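Local coordinates for protein probable transcriptional regulator (Pseudomonas aeruginosa, PDB 2HR3) that probably binds DNA as a dimeric transcriptional regulator of the MarR family, using a winged helix-turn-helix domain, at residues Q34-V39 with A68-E73; L38-A43 with S54-A59; A43-G48 with R102-N107. All coordinates share one frame; numbering follows the deposited sequence.

Interaction 1: residues Q34-V39 with A68-E73; sequences QFSQLV and AALLRE
The amide of Gln37 and the carboxylate of Glu73 are the flat groups that meet between helices 32-46 and 64-76. Their planes are inclined at 60° and their side chains cross at about a right angle, so they do not stack. The gap between Gln37 OE1 and Glu73 OE1 is 3.2 Å, though the modelled orientation of the amide is doubtful. Within the segments, one face of the Phe35 ring carries Val39 CG2 near its rim, 3.8 Å above the ring plane, and the Arg72 guanidinium has Ala68 O and Ala69 N over one face. Both Gln37 and Glu73 place CG anti to the carbonyl carbon (chi1 -78° and -47°) and continue extended, which carries their ends across the gap. The apolar component is one branch of Leu70: its CD2 reaches Ser36 CB at 3.8 Å. The hydroxyl of Ser36 is engaged elsewhere, chiefly with Pro32 O and also with Arg63 of the second subunit. That Arg63 packs on Leu70 as well and makes a long, weak ion pair with Glu73. The two segments bury 161 Å² in all, and their closest CA atoms, Gln37 and Leu70, are 6.7 Å apart. Such packing of the second helix of the helix-turn-helix against a supporting helix is characteristic of the winged-helix DNA-binding domain of MarR proteins.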
loop_
_atom_site.group_PDB
_atom_site.type_symbol
_atom_site.label_atom_id
_atom_site.label_comp_id
_atom_site.label_asym_id
_atom_site.label_seq_id
_atom_site.Cartn_x
_atom_site.Cartn_y
_atom_site.Cartn_z
ATOM N N GLN A 34 -9.215 7.890 -11.064
ATOM C CA GLN A 34 -8.497 8.845 -10.220
ATOM C C GLN A 34 -7.526 8.157 -9.314
ATOM O O GLN A 34 -6.409 8.661 -9.038
ATOM C CB GLN A 34 -9.493 9.686 -9.397
ATOM C CG GLN A 34 -10.209 10.753 -10.273
ATOM C CD GLN A 34 -11.606 11.144 -9.793
ATOM O OE1 GLN A 34 -11.960 10.972 -8.610
ATOM N NE2 GLN A 34 -12.430 11.657 -10.731
ATOM N N PHE A 35 -7.937 7.008 -8.801
ATOM C CA PHE A 35 -7.055 6.295 -7.886
ATOM C C PHE A 35 -5.795 5.761 -8.572
ATOM O O PHE A 35 -4.689 5.866 -8.042
ATOM C CB PHE A 35 -7.759 5.167 -7.145
ATOM C CG PHE A 35 -6.845 4.488 -6.166
ATOM C CD1 PHE A 35 -6.353 3.195 -6.408
ATOM C CD2 PHE A 35 -6.362 5.193 -5.057
ATOM C CE1 PHE A 35 -5.441 2.584 -5.517
ATOM C CE2 PHE A 35 -5.435 4.598 -4.167
ATOM C CZ PHE A 35 -4.971 3.295 -4.409
ATOM N N SER A 36 -5.966 5.160 -9.730
ATOM C CA SER A 36 -4.848 4.631 -10.490
ATOM C C SER A 36 -3.845 5.727 -10.820
ATOM O O SER A 36 -2.630 5.513 -10.796
ATOM C CB SER A 36 -5.356 4.010 -11.793
ATOM O OG SER A 36 -6.549 4.641 -12.216
ATOM N N GLN A 37 -4.391 6.909 -11.080
ATOM C CA GLN A 37 -3.621 8.080 -11.416
ATOM C C GLN A 37 -2.871 8.717 -10.290
ATOM O O GLN A 37 -1.752 9.203 -10.450
ATOM C CB GLN A 37 -4.578 9.099 -11.989
ATOM C CG GLN A 37 -4.874 8.739 -13.390
ATOM C CD GLN A 37 -5.970 9.575 -14.004
ATOM O OE1 GLN A 37 -6.193 9.445 -15.217
ATOM N NE2 GLN A 37 -6.633 10.456 -13.202
ATOM N N LEU A 38 -3.507 8.717 -9.150
ATOM C CA LEU A 38 -2.910 9.183 -7.915
ATOM C C LEU A 38 -1.656 8.432 -7.526
ATOM O O LEU A 38 -0.695 9.042 -7.168
ATOM C CB LEU A 38 -3.906 9.019 -6.793
ATOM C CG LEU A 38 -3.763 10.175 -5.813
ATOM C CD1 LEU A 38 -4.520 11.455 -6.240
ATOM C CD2 LEU A 38 -4.188 9.677 -4.457
ATOM N N VAL A 39 -1.738 7.103 -7.557
ATOM C CA VAL A 39 -0.599 6.199 -7.349
ATOM C C VAL A 39 0.574 6.578 -8.247
ATOM O O VAL A 39 1.651 6.833 -7.748
ATOM C CB VAL A 39 -1.006 4.711 -7.685
ATOM C CG1 VAL A 39 0.164 3.823 -7.799
ATOM C CG2 VAL A 39 -1.997 4.165 -6.667
ATOM N N ALA A 68 2.594 2.821 -19.342
ATOM C CA ALA A 68 2.712 3.587 -20.575
ATOM C C ALA A 68 1.358 4.248 -20.794
ATOM O O ALA A 68 1.255 5.441 -21.035
ATOM C CB ALA A 68 3.127 2.691 -21.722
ATOM N N ALA A 69 0.321 3.480 -20.565
ATOM C CA ALA A 69 -1.032 3.945 -20.755
ATOM C C ALA A 69 -1.566 4.944 -19.720
ATOM O O ALA A 69 -2.364 5.812 -20.072
ATOM C CB ALA A 69 -1.956 2.720 -20.841
ATOM N N LEU A 70 -1.203 4.788 -18.437
ATOM C CA LEU A 70 -1.612 5.753 -17.404
ATOM C C LEU A 70 -0.834 7.044 -17.547
ATOM O O LEU A 70 -1.306 8.095 -17.161
ATOM C CB LEU A 70 -1.367 5.208 -15.996
ATOM C CG LEU A 70 -2.280 4.084 -15.510
ATOM C CD1 LEU A 70 -1.639 3.406 -14.367
ATOM C CD2 LEU A 70 -3.638 4.637 -15.132
ATOM N N LEU A 71 0.384 6.947 -18.054
ATOM C CA LEU A 71 1.225 8.123 -18.307
ATOM C C LEU A 71 0.641 8.888 -19.443
ATOM O O LEU A 71 0.560 10.102 -19.396
ATOM C CB LEU A 71 2.658 7.729 -18.638
ATOM C CG LEU A 71 3.496 7.238 -17.462
ATOM C CD1 LEU A 71 4.954 7.009 -17.976
ATOM C CD2 LEU A 71 3.422 8.205 -16.207
ATOM N N ARG A 72 0.205 8.160 -20.458
ATOM C CA ARG A 72 -0.612 8.752 -21.490
ATOM C C ARG A 72 -1.810 9.529 -20.964
ATOM O O ARG A 72 -2.028 10.665 -21.407
ATOM C CB ARG A 72 -1.034 7.685 -22.510
ATOM C CG ARG A 72 0.118 7.345 -23.493
ATOM C CD ARG A 72 -0.343 6.521 -24.700
ATOM N NE ARG A 72 -0.244 5.068 -24.451
ATOM C CZ ARG A 72 -1.198 4.288 -23.917
ATOM N NH1 ARG A 72 -2.373 4.777 -23.506
ATOM N NH2 ARG A 72 -0.968 2.983 -23.777
ATOM N N GLU A 73 -2.575 8.975 -20.024
ATOM C CA GLU A 73 -3.781 9.704 -19.545
ATOM C C GLU A 73 -3.474 10.974 -18.759
ATOM O O GLU A 73 -4.182 11.979 -18.844
ATOM C CB GLU A 73 -4.653 8.830 -18.652
ATOM C CG GLU A 73 -4.927 7.424 -19.178
ATOM C CD GLU A 73 -5.651 6.568 -18.142
ATOM O OE1 GLU A 73 -6.501 7.150 -17.429
ATOM O OE2 GLU A 73 -5.350 5.340 -18.015
#

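Interaction 2: residues L38-A43 with S54-A59; sequences LVVLGA and SELAAA
Ala43 and Leu56 form the tight part of this contact, where helix 32-46 meets the short helix 53-59. The Ala43 methyl CB touches Leu56 CD2 at 3.6 Å, and these two residues also have the nearest CA atoms, 6.9 Å apart. The small side chain of Ala43 points toward the partner helix, letting one leucine branch come close to its turn. The other branch packs more loosely: Leu56 CD1 lies 4.4 Å from Val40 CG1. Leu56 CD2 is also 4.3 Å from Val40 O, and the forked end of Leu56 is directed at the helix, CD2 to Ala43 and CD1 to Val40. With chi1 of -140°, CG of Leu56 stands off the staggered positions, while chi2 of -174° keeps the outer part extended toward helix 32-46. Toward the C-terminal end of helix 53-59 the interface thins out: the exposed Ala59 also points this way, yet Ala59 CB is 6.1 Å from Ala43 CB, too far to pack. The buried side is closed by other elements, since Val40 also packs on Leu74 and Leu56 on Val94 of strand 93-96. All three touching residues are buried, although the segments cover only 110 Å² of each other, summed over both sides. A leucine from the first helix of the helix-turn-helix, packed between helix 32-46 and strand 93-96, fits the hydrophobic core of a MarR-type winged-helix domain.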
loop_
_atom_site.group_PDB
_atom_site.type_symbol
_atom_site.label_atom_id
_atom_site.label_comp_id
_atom_site.label_asym_id
_atom_site.label_seq_id
_atom_site.Cartn_x
_atom_site.Cartn_y
_atom_site.Cartn_z
ATOM N N LEU A 38 -3.507 8.717 -9.150
ATOM C CA LEU A 38 -2.910 9.183 -7.915
ATOM C C LEU A 38 -1.656 8.432 -7.526
ATOM O O LEU A 38 -0.695 9.042 -7.168
ATOM C CB LEU A 38 -3.906 9.019 -6.793
ATOM C CG LEU A 38 -3.763 10.175 -5.813
ATOM C CD1 LEU A 38 -4.520 11.455 -6.240
ATOM C CD2 LEU A 38 -4.188 9.677 -4.457
ATOM N N VAL A 39 -1.738 7.103 -7.557
ATOM C CA VAL A 39 -0.599 6.199 -7.349
ATOM C C VAL A 39 0.574 6.578 -8.247
ATOM O O VAL A 39 1.651 6.833 -7.748
ATOM C CB VAL A 39 -1.006 4.711 -7.685
ATOM C CG1 VAL A 39 0.164 3.823 -7.799
ATOM C CG2 VAL A 39 -1.997 4.165 -6.667
ATOM N N VAL A 40 0.347 6.687 -9.566
ATOM C CA VAL A 40 1.421 7.093 -10.462
ATOM C C VAL A 40 2.007 8.443 -10.022
ATOM O O VAL A 40 3.231 8.603 -9.874
ATOM C CB VAL A 40 0.933 7.078 -11.967
ATOM C CG1 VAL A 40 1.979 7.666 -12.919
ATOM C CG2 VAL A 40 0.577 5.653 -12.368
ATOM N N LEU A 41 1.136 9.409 -9.796
ATOM C CA LEU A 41 1.523 10.769 -9.342
ATOM C C LEU A 41 2.323 10.801 -8.064
ATOM O O LEU A 41 3.292 11.583 -7.890
ATOM C CB LEU A 41 0.253 11.589 -9.078
ATOM C CG LEU A 41 -0.195 12.815 -9.903
ATOM C CD1 LEU A 41 0.166 12.752 -11.351
ATOM C CD2 LEU A 41 -1.645 13.023 -9.662
ATOM N N GLY A 42 1.890 9.966 -7.130
ATOM C CA GLY A 42 2.514 9.985 -5.854
ATOM C C GLY A 42 3.871 9.367 -5.946
ATOM O O GLY A 42 4.759 9.808 -5.278
ATOM N N ALA A 43 3.966 8.283 -6.706
ATOM C CA ALA A 43 5.192 7.677 -7.078
ATOM C C ALA A 43 6.217 8.620 -7.698
ATOM O O ALA A 43 7.384 8.611 -7.308
ATOM C CB ALA A 43 4.910 6.524 -7.984
ATOM N N SER A 54 10.651 3.879 -16.781
ATOM C CA SER A 54 11.310 2.669 -16.256
ATOM C C SER A 54 11.567 2.684 -14.764
ATOM O O SER A 54 11.363 1.722 -14.092
ATOM C CB SER A 54 12.663 2.489 -16.930
ATOM O OG SER A 54 12.528 1.865 -18.192
ATOM N N GLU A 55 12.053 3.783 -14.251
ATOM C CA GLU A 55 12.403 3.819 -12.876
ATOM C C GLU A 55 11.153 3.753 -12.029
ATOM O O GLU A 55 11.140 3.163 -10.947
ATOM C CB GLU A 55 13.162 5.097 -12.578
ATOM C CG GLU A 55 13.662 5.174 -11.162
ATOM C CD GLU A 55 14.272 6.504 -10.860
ATOM O OE1 GLU A 55 14.636 7.242 -11.853
ATOM O OE2 GLU A 55 14.362 6.796 -9.624
ATOM N N LEU A 56 10.108 4.391 -12.553
ATOM C CA LEU A 56 8.813 4.475 -11.967
ATOM C C LEU A 56 8.140 3.104 -11.982
ATOM O O LEU A 56 7.607 2.667 -10.944
ATOM C CB LEU A 56 7.988 5.406 -12.839
ATOM C CG LEU A 56 7.025 6.438 -12.281
ATOM C CD1 LEU A 56 6.291 7.046 -13.525
ATOM C CD2 LEU A 56 6.122 5.807 -11.335
ATOM N N ALA A 57 8.095 2.465 -13.160
ATOM C CA ALA A 57 7.594 1.110 -13.232
ATOM C C ALA A 57 8.306 0.210 -12.180
ATOM O O ALA A 57 7.632 -0.484 -11.394
ATOM C CB ALA A 57 7.773 0.558 -14.558
ATOM N N ALA A 58 9.636 0.269 -12.117
ATOM C CA ALA A 58 10.368 -0.570 -11.211
ATOM C C ALA A 58 10.009 -0.331 -9.759
ATOM O O ALA A 58 9.835 -1.285 -9.013
ATOM C CB ALA A 58 11.889 -0.393 -11.400
ATOM N N ALA A 59 9.906 0.927 -9.358
ATOM C CA ALA A 59 9.584 1.306 -7.990
ATOM C C ALA A 59 8.192 0.928 -7.564
ATOM O O ALA A 59 7.896 0.848 -6.364
ATOM C CB ALA A 59 9.734 2.809 -7.823
#

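Interaction 3: residues A43-G48 with R102-N107; sequences AIDRLG and RNLYGN
Asp45, near the C-terminal end of helix 32-46, faces Leu104 and Tyr105 of helix 98-122, and so joins a helix of the winged-helix domain to the long helix that follows the wing, as in MarR relatives. Van der Waals contact comes first. Leu104 CD2 lies 3.5 Å from Asp45 CB and 3.8 Å from Asp45 OD2, so this one methyl abuts the aspartate obliquely, touching both CB and the carboxylate. In Leu104, chi1 of 176° carries CG toward helix 32-46 and chi2 of 69° turns CD2 onto Asp45; the closest CA atoms of the two segments, Asp45 and Leu104, are 8.8 Å apart.

Polar contact divides the carboxylate between two partners. Asp45 OD2 forms a salt bridge with Arg108, one turn beyond Leu104 on the same long helix, and this is its stronger attachment. Between the segments themselves the polar link is weaker and involves the exposed Tyr105, whose hydroxyl donates to the other oxygen. The aspartate and tyrosine side chains meet at about a right angle, with the carboxylate and ring planes 75° apart. Asp45 OD1 lies at the ring edge, near its plane, 3.3 Å from Tyr105 OH in a weak hydrogen bond.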
loop_
_atom_site.group_PDB
_atom_site.type_symbol
_atom_site.label_atom_id
_atom_site.label_comp_id
_atom_site.label_asym_id
_atom_site.label_seq_id
_atom_site.Cartn_x
_atom_site.Cartn_y
_atom_site.Cartn_z
ATOM N N ALA A 43 3.966 8.283 -6.706
ATOM C CA ALA A 43 5.192 7.677 -7.078
ATOM C C ALA A 43 6.217 8.620 -7.698
ATOM O O ALA A 43 7.384 8.611 -7.308
ATOM C CB ALA A 43 4.910 6.524 -7.984
ATOM N N ILE A 44 5.803 9.470 -8.633
ATOM C CA ILE A 44 6.735 10.437 -9.252
ATOM C C ILE A 44 7.279 11.456 -8.244
ATOM O O ILE A 44 8.421 11.922 -8.356
ATOM C CB ILE A 44 5.985 11.238 -10.356
ATOM C CG1 ILE A 44 5.752 10.356 -11.583
ATOM C CG2 ILE A 44 6.687 12.491 -10.704
ATOM C CD1 ILE A 44 4.684 10.827 -12.512
ATOM N N ASP A 45 6.409 11.899 -7.327
ATOM C CA ASP A 45 6.801 12.907 -6.357
ATOM C C ASP A 45 7.752 12.254 -5.356
ATOM O O ASP A 45 8.773 12.824 -4.988
ATOM C CB ASP A 45 5.570 13.462 -5.685
ATOM C CG ASP A 45 5.898 14.305 -4.437
ATOM O OD1 ASP A 45 6.429 15.443 -4.609
ATOM O OD2 ASP A 45 5.601 13.819 -3.298
ATOM N N ARG A 46 7.431 11.026 -4.972
ATOM C CA ARG A 46 8.298 10.299 -4.096
ATOM C C ARG A 46 9.700 10.216 -4.664
ATOM O O ARG A 46 10.637 10.573 -3.964
ATOM C CB ARG A 46 7.748 8.915 -3.788
ATOM C CG ARG A 46 6.630 8.986 -2.733
ATOM C CD ARG A 46 6.387 7.674 -2.008
ATOM N NE ARG A 46 5.978 6.605 -2.905
ATOM C CZ ARG A 46 4.748 6.417 -3.381
ATOM N NH1 ARG A 46 3.761 7.239 -3.071
ATOM N NH2 ARG A 46 4.507 5.378 -4.181
ATOM N N LEU A 47 9.836 9.780 -5.928
ATOM C CA LEU A 47 11.160 9.601 -6.583
ATOM C C LEU A 47 11.831 10.889 -7.001
ATOM O O LEU A 47 12.887 10.862 -7.682
ATOM C CB LEU A 47 11.052 8.708 -7.814
ATOM C CG LEU A 47 10.624 7.280 -7.549
ATOM C CD1 LEU A 47 10.160 6.677 -8.878
ATOM C CD2 LEU A 47 11.727 6.466 -6.856
ATOM N N GLY A 48 11.256 12.014 -6.613
ATOM C CA GLY A 48 11.959 13.279 -6.726
ATOM C C GLY A 48 11.478 14.080 -7.902
ATOM O O GLY A 48 11.992 15.163 -8.171
ATOM N N ARG A 102 -0.894 20.198 -7.126
ATOM C CA ARG A 102 -2.081 20.738 -6.453
ATOM C C ARG A 102 -3.050 19.584 -6.186
ATOM O O ARG A 102 -3.636 19.481 -5.093
ATOM C CB ARG A 102 -2.761 21.865 -7.268
ATOM N N ASN A 103 -3.214 18.740 -7.201
ATOM C CA ASN A 103 -3.966 17.493 -7.072
ATOM C C ASN A 103 -3.416 16.467 -6.007
ATOM O O ASN A 103 -4.151 16.022 -5.124
ATOM C CB ASN A 103 -3.984 16.881 -8.452
ATOM C CG ASN A 103 -5.016 15.794 -8.624
ATOM O OD1 ASN A 103 -4.849 14.669 -8.106
ATOM N ND2 ASN A 103 -6.026 16.073 -9.476
ATOM N N LEU A 104 -2.143 16.114 -6.070
ATOM C CA LEU A 104 -1.600 15.104 -5.162
ATOM C C LEU A 104 -1.640 15.554 -3.721
ATOM O O LEU A 104 -2.065 14.801 -2.867
ATOM C CB LEU A 104 -0.129 14.736 -5.515
ATOM C CG LEU A 104 0.630 13.754 -4.616
ATOM C CD1 LEU A 104 0.049 12.362 -4.741
ATOM C CD2 LEU A 104 2.143 13.755 -4.934
ATOM N N TYR A 105 -1.098 16.741 -3.477
ATOM C CA TYR A 105 -1.009 17.360 -2.174
ATOM C C TYR A 105 -2.409 17.556 -1.605
ATOM O O TYR A 105 -2.667 17.258 -0.396
ATOM C CB TYR A 105 -0.326 18.731 -2.271
ATOM C CG TYR A 105 1.123 18.694 -2.718
ATOM C CD1 TYR A 105 1.832 17.500 -2.730
ATOM C CD2 TYR A 105 1.790 19.867 -3.142
ATOM C CE1 TYR A 105 3.108 17.441 -3.146
ATOM C CE2 TYR A 105 3.136 19.807 -3.550
ATOM C CZ TYR A 105 3.777 18.582 -3.541
ATOM O OH TYR A 105 5.096 18.408 -3.939
ATOM N N GLY A 106 -3.282 18.045 -2.483
ATOM C CA GLY A 106 -4.719 18.009 -2.307
ATOM C C GLY A 106 -5.290 16.757 -1.666
ATOM O O GLY A 106 -5.982 16.857 -0.680
ATOM N N ASN A 107 -5.006 15.592 -2.236
ATOM C CA ASN A 107 -5.607 14.337 -1.791
ATOM C C ASN A 107 -4.994 13.974 -0.470
ATOM O O ASN A 107 -5.671 13.448 0.440
ATOM C CB ASN A 107 -5.388 13.217 -2.802
ATOM C CG ASN A 107 -6.261 12.004 -2.542
ATOM O OD1 ASN A 107 -5.792 10.939 -2.173
ATOM N ND2 ASN A 107 -7.542 12.155 -2.753
#

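Overall arrangement
All three contacts use helix 32-46, at successive positions from residues 34-39 through 38-43 to 43-48. Interactions 1 and 2 share Leu38 and Val39, and interactions 2 and 3 share Ala43. Their centres lie about 9 Å (1 to 2), 10 Å (2 to 3) and 13 Å (1 to 3) apart. Packing bridges them: Leu71 CD2 is 3.6 Å from Val40 CG1, and backbone CA of Gly42 is 3.6 Å from Leu104 CD1. The partner helices follow the chain as 53-59, 64-76 and, after the wing strands, 98-122, in the order interaction 2, 1, 3. Helix 32-46 thus ties the helix-turn-helix to the long helix, consistent with coupled DNA-binding and dimerisation parts in MarR relatives.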